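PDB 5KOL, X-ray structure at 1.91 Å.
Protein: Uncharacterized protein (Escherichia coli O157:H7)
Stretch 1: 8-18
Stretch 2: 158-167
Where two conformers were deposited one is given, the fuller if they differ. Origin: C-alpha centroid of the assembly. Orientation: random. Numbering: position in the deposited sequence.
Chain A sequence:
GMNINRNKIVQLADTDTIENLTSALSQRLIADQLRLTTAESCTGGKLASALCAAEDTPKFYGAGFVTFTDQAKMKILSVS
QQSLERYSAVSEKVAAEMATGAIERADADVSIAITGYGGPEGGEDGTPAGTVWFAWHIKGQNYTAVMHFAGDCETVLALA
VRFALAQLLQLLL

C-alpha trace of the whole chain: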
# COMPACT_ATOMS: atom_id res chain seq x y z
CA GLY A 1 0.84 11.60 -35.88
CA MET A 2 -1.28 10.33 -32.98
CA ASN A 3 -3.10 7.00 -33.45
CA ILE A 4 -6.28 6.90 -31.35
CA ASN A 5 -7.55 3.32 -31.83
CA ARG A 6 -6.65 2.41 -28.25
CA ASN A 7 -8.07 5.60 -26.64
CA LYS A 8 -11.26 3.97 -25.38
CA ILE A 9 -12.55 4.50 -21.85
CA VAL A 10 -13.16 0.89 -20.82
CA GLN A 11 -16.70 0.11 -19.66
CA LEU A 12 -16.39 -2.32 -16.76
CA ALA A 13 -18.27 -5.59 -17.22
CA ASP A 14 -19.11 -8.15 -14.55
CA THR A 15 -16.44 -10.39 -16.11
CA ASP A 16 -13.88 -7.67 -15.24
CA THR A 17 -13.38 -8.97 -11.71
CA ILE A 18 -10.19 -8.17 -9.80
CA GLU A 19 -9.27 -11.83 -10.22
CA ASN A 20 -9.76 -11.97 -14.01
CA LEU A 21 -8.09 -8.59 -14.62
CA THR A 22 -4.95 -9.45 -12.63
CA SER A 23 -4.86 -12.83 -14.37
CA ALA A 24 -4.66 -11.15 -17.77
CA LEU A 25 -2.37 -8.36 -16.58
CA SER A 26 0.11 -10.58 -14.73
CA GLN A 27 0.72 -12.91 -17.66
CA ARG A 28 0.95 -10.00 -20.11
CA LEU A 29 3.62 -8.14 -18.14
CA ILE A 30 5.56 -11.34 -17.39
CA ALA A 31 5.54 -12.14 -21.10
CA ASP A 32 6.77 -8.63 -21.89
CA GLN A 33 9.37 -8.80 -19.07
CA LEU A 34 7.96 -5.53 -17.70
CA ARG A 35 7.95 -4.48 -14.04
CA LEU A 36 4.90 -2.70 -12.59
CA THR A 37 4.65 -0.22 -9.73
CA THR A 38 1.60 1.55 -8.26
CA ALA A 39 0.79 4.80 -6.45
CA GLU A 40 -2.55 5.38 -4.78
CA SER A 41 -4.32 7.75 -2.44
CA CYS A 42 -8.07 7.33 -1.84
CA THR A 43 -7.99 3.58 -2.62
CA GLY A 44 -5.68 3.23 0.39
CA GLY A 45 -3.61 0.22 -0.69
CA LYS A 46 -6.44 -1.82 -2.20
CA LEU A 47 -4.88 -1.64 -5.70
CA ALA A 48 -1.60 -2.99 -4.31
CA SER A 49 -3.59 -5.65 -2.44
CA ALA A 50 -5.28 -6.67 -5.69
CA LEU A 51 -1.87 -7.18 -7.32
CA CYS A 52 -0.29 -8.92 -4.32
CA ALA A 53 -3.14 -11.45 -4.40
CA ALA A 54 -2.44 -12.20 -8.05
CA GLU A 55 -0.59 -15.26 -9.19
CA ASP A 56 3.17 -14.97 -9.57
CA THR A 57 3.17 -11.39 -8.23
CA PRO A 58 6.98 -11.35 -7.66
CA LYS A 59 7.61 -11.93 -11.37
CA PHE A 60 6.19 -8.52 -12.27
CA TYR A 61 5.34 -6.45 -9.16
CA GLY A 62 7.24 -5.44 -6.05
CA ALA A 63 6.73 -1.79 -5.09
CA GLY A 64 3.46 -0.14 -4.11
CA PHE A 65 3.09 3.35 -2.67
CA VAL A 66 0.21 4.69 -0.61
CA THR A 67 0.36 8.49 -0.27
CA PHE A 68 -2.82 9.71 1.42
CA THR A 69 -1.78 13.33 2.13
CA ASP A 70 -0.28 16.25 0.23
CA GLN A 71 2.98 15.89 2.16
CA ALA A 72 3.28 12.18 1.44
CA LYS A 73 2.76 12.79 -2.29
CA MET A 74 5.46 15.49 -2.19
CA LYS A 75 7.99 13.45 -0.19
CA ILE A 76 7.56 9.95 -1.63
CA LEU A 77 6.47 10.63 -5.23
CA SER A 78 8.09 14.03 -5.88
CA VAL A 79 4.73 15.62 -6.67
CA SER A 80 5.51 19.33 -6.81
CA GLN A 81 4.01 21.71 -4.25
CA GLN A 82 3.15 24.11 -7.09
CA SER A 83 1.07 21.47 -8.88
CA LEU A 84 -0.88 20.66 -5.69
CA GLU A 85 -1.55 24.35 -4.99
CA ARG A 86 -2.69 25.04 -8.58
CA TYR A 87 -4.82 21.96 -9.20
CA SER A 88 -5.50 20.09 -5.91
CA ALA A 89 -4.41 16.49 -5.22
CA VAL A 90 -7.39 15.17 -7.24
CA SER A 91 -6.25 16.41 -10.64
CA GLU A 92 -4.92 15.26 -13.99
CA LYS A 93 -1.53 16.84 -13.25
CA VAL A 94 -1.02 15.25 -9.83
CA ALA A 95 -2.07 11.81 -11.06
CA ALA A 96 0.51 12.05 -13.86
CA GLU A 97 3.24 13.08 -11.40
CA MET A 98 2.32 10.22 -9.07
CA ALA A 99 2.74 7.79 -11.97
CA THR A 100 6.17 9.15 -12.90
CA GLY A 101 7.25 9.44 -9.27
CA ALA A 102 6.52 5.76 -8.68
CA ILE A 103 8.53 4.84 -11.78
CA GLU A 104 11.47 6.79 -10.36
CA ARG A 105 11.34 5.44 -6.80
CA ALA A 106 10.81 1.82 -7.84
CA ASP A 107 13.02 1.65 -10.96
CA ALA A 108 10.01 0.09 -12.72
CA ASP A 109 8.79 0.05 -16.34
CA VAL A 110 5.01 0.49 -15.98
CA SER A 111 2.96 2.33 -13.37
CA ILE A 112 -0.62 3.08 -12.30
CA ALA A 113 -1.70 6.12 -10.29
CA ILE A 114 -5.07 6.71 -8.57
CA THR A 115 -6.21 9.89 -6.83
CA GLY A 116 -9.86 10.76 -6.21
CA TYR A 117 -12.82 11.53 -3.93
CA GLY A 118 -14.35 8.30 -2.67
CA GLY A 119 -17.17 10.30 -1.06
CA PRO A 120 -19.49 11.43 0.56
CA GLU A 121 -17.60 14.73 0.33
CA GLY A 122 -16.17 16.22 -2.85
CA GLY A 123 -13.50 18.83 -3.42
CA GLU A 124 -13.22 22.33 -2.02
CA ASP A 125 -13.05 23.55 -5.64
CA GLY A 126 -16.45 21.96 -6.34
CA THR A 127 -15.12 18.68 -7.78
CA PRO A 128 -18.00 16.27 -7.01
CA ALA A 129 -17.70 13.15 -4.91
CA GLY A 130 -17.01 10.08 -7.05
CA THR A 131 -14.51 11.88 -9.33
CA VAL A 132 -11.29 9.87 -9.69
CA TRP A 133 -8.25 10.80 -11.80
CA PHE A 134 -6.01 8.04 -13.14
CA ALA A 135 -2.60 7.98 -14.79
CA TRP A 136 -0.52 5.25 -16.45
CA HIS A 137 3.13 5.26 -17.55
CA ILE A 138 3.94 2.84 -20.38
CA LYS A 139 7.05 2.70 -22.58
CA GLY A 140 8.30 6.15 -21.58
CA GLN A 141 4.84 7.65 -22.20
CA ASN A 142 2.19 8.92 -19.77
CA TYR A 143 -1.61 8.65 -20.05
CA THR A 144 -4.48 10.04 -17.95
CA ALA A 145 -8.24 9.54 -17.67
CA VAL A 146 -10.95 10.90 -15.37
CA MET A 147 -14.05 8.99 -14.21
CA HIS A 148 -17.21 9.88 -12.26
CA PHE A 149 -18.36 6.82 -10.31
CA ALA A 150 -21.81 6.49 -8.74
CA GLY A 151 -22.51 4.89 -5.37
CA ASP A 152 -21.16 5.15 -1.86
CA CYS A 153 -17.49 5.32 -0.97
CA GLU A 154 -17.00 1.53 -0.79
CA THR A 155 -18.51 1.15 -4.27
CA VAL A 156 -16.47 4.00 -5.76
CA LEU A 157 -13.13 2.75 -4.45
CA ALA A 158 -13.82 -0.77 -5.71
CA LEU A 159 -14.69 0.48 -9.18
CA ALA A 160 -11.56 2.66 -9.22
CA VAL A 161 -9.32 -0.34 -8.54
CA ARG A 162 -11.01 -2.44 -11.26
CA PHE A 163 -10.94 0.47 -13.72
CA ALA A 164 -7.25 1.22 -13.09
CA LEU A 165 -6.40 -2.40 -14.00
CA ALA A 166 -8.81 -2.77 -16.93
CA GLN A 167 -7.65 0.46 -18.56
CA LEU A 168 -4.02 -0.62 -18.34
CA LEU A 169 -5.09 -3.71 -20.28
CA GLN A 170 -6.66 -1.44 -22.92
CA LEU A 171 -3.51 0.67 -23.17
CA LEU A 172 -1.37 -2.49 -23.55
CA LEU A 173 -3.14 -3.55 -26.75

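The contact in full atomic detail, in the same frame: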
# COMPACT_ATOMS: atom_id res chain seq x y z
N LYS A 8 -9.89 4.25 -25.80
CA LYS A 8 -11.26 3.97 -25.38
C LYS A 8 -11.29 3.94 -23.86
O LYS A 8 -10.42 3.32 -23.23
CB LYS A 8 -11.79 2.63 -25.95
CG LYS A 8 -11.82 2.55 -27.47
CD LYS A 8 -12.25 1.16 -28.01
CE LYS A 8 -13.13 1.31 -29.25
NZ LYS A 8 -13.73 0.01 -29.74
N ILE A 9 -12.26 4.63 -23.28
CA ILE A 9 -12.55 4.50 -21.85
C ILE A 9 -13.25 3.16 -21.65
O ILE A 9 -14.38 2.96 -22.10
CB ILE A 9 -13.42 5.66 -21.35
CG1 ILE A 9 -12.67 6.99 -21.51
CG2 ILE A 9 -13.81 5.44 -19.89
CD1 ILE A 9 -11.47 7.11 -20.59
N VAL A 10 -12.58 2.22 -20.98
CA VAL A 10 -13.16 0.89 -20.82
C VAL A 10 -14.45 1.00 -20.01
O VAL A 10 -14.55 1.79 -19.06
CB VAL A 10 -12.16 -0.08 -20.18
CG1 VAL A 10 -10.97 -0.30 -21.10
CG2 VAL A 10 -11.69 0.44 -18.83
N GLN A 11 -15.45 0.22 -20.40
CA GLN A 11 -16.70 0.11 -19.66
C GLN A 11 -16.67 -1.20 -18.89
O GLN A 11 -16.74 -2.28 -19.49
CB GLN A 11 -17.90 0.17 -20.61
CG GLN A 11 -17.89 1.35 -21.59
CD GLN A 11 -18.39 2.65 -20.98
OE1 GLN A 11 -17.64 3.38 -20.33
NE2 GLN A 11 -19.66 2.96 -21.22
N LEU A 12 -16.56 -1.12 -17.57
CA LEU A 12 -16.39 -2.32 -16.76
C LEU A 12 -17.57 -3.26 -16.92
O LEU A 12 -18.73 -2.84 -16.83
CB LEU A 12 -16.21 -1.95 -15.29
CG LEU A 12 -14.90 -1.26 -14.90
CD1 LEU A 12 -15.03 -0.69 -13.50
CD2 LEU A 12 -13.72 -2.24 -14.97
N ALA A 13 -17.28 -4.53 -17.13
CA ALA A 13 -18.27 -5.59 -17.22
C ALA A 13 -18.14 -6.49 -15.99
O ALA A 13 -17.09 -6.52 -15.33
CB ALA A 13 -18.08 -6.41 -18.50
N ASP A 14 -19.19 -7.25 -15.70
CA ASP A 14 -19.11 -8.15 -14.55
C ASP A 14 -18.00 -9.19 -14.71
O ASP A 14 -17.53 -9.73 -13.70
CB ASP A 14 -20.45 -8.85 -14.32
CG ASP A 14 -21.61 -7.86 -14.20
OD1 ASP A 14 -22.77 -8.27 -14.40
OD2 ASP A 14 -21.34 -6.67 -13.89
N THR A 15 -17.58 -9.49 -15.93
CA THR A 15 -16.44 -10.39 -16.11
C THR A 15 -15.11 -9.72 -15.77
O THR A 15 -14.11 -10.42 -15.58
CB THR A 15 -16.38 -10.92 -17.56
OG1 THR A 15 -16.48 -9.83 -18.48
CG2 THR A 15 -17.49 -11.93 -17.84
N ASP A 16 -15.08 -8.39 -15.67
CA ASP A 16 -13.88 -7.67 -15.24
C ASP A 16 -13.75 -7.66 -13.71
O ASP A 16 -13.73 -6.62 -13.06
CB ASP A 16 -13.86 -6.24 -15.78
CG ASP A 16 -13.94 -6.18 -17.29
OD1 ASP A 16 -14.79 -5.44 -17.82
OD2 ASP A 16 -13.19 -6.93 -17.95
N THR A 17 -13.66 -8.86 -13.14
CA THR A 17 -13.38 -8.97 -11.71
C THR A 17 -11.91 -8.66 -11.44
O THR A 17 -11.07 -8.72 -12.32
CB THR A 17 -13.72 -10.38 -11.21
OG1 THR A 17 -12.87 -11.34 -11.87
CG2 THR A 17 -15.17 -10.74 -11.53
N ILE A 18 -11.60 -8.33 -10.17
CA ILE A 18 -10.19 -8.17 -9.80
C ILE A 18 -9.40 -9.41 -10.19
O ILE A 18 -8.29 -9.32 -10.72
CB ILE A 18 -10.06 -7.90 -8.29
CG1 ILE A 18 -10.63 -6.53 -7.95
CG2 ILE A 18 -8.61 -8.01 -7.85
CD1 ILE A 18 -9.91 -5.44 -8.66
N ALA A 158 -13.95 0.53 -5.08
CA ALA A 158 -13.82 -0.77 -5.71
C ALA A 158 -13.84 -0.65 -7.22
O ALA A 158 -13.07 -1.33 -7.91
CB ALA A 158 -14.94 -1.72 -5.23
N LEU A 159 -14.69 0.24 -7.74
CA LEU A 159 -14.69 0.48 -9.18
C LEU A 159 -13.38 1.12 -9.64
O LEU A 159 -12.88 0.80 -10.72
CB LEU A 159 -15.85 1.38 -9.58
CG LEU A 159 -17.21 0.70 -9.51
CD1 LEU A 159 -18.27 1.74 -9.19
CD2 LEU A 159 -17.47 -0.05 -10.82
N ALA A 160 -12.82 2.03 -8.84
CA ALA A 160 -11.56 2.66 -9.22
C ALA A 160 -10.45 1.63 -9.38
O ALA A 160 -9.65 1.71 -10.32
CB ALA A 160 -11.15 3.72 -8.19
N VAL A 161 -10.36 0.68 -8.44
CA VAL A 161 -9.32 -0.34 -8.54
C VAL A 161 -9.52 -1.18 -9.80
O VAL A 161 -8.58 -1.38 -10.58
CB VAL A 161 -9.27 -1.21 -7.26
CG1 VAL A 161 -8.25 -2.36 -7.44
CG2 VAL A 161 -8.91 -0.37 -5.99
N ARG A 162 -10.75 -1.65 -10.04
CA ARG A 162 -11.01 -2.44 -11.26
C ARG A 162 -10.74 -1.63 -12.52
O ARG A 162 -10.17 -2.15 -13.49
CB ARG A 162 -12.45 -2.96 -11.28
CG ARG A 162 -12.71 -4.12 -10.32
CD ARG A 162 -14.22 -4.42 -10.18
NE ARG A 162 -14.84 -4.90 -11.41
CZ ARG A 162 -16.11 -4.67 -11.72
NH1 ARG A 162 -16.88 -3.92 -10.91
NH2 ARG A 162 -16.62 -5.14 -12.86
N PHE A 163 -11.15 -0.37 -12.54
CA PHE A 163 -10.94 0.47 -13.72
C PHE A 163 -9.45 0.69 -13.99
O PHE A 163 -9.00 0.64 -15.14
CB PHE A 163 -11.65 1.81 -13.55
CG PHE A 163 -11.43 2.74 -14.69
CD1 PHE A 163 -12.19 2.63 -15.84
CD2 PHE A 163 -10.45 3.74 -14.62
CE1 PHE A 163 -12.00 3.47 -16.91
CE2 PHE A 163 -10.25 4.59 -15.70
CZ PHE A 163 -11.01 4.45 -16.84
N ALA A 164 -8.69 0.99 -12.94
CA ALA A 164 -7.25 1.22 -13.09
C ALA A 164 -6.56 0.04 -13.78
O ALA A 164 -5.70 0.23 -14.65
CB ALA A 164 -6.62 1.46 -11.70
N LEU A 165 -6.95 -1.18 -13.41
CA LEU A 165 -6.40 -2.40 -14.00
C LEU A 165 -6.91 -2.60 -15.42
O LEU A 165 -6.12 -2.87 -16.34
CB LEU A 165 -6.80 -3.59 -13.11
CG LEU A 165 -6.23 -3.58 -11.68
CD1 LEU A 165 -6.80 -4.74 -10.88
CD2 LEU A 165 -4.72 -3.68 -11.68
N ALA A 166 -8.23 -2.51 -15.62
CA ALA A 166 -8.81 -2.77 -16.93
C ALA A 166 -8.30 -1.78 -17.98
O ALA A 166 -8.08 -2.14 -19.14
CB ALA A 166 -10.34 -2.73 -16.85
N GLN A 167 -8.13 -0.51 -17.58
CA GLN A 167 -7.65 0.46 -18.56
C GLN A 167 -6.18 0.24 -18.89
O GLN A 167 -5.75 0.56 -20.00
CB GLN A 167 -7.88 1.90 -18.07
CG GLN A 167 -7.54 2.97 -19.14
CD GLN A 167 -8.57 3.05 -20.26
OE1 GLN A 167 -9.79 2.97 -20.03
NE2 GLN A 167 -8.08 3.20 -21.49
O HOH W 1 -19.52 -4.74 -13.28

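A segment without regular secondary structure can be fixed firmly against a helix if the helix supplies side chains that satisfy its free backbone groups while apolar residues fill the space between. The packing of residues 8-18 of this chain against the helix 158-167 illustrates the principle. No two residues that touch are fewer than 143 positions apart in sequence, yet together the stretches bury 666 Å², and three residues, Arg162, Leu12 and Ile18, account for the largest shares.

Arg162 covers the most. Its CA-to-CB bond points toward the loop, and the extended start of the side chain (chi1 m, chi2 t) carries the guanidinium to the type I turn running from Ala13 to Asp16. There Arg162 NE donates to Asp16 O at 2.6 Å, a short and nearly straight hydrogen bond, while Arg162 NH2 makes a weak one to the same Asp16 O at 3.3 Å and another weak one to Ala13 O at 2.9 Å. Both carbonyl oxygens lie at the edge of the guanidinium, near its plane, where its N-H groups point. The turn is already organised from within: Asp16 N donates to Ala13 O at 2.8 Å, and Ala13 N donates to Asp16 OD1 at 2.7 Å. Arginine suits this place because its several donors can serve two carbonyls of one turn at once. A water extends the network, accepting from Arg162 NH2 at 3.0 Å and donating to Asp14 OD2 at 2.7 Å, so that Asp14 is joined to the arginine indirectly.

Leu12 points toward the helix and covers one face of that guanidinium with its CB. Its two methyls diverge along the helix: Leu12 CD1 lies 3.7 Å from Leu159 CD2, and Leu12 CD2 lies 3.9 Å from Ala166 CB. The Ala166 methyl faces the loop, and Val10 uses the same surface, with Val10 CG2 4.0 Å from Ala166 CB. The CG2 of Val10 also packs 3.6 Å from Phe163 CE1, while Ile9 CG2 meets the edge of the same ring, 4.0 Å from Phe163 CE1.

Ile18, in the first turn of the helix that Thr17 caps, completes the apolar contact beyond the turn. Although its CA-to-CB bond runs sideways, its end comes nearer the helix, placing Ile18 CD1 3.5 Å from Arg162 CG, 3.7 Å from Val161 CG1 and 3.9 Å from Leu165 CD1. The aliphatic part of the arginine thus packs against isoleucine while its polar end binds the turn.

At the other end of the contact, Gln167 repeats the backbone-reading strategy with an amide. Gln167 NE2 donates to Lys8 O at 2.9 Å, and Gln167 OE1 accepts from Val10 N at 3.0 Å, both with good angles. A glutamine carries a donor and an acceptor side by side, which matches a carbonyl and an amide offered by the extended segment. Gln167 is a buried residue, and the loop provides a partner for both its NE2 and its OE1.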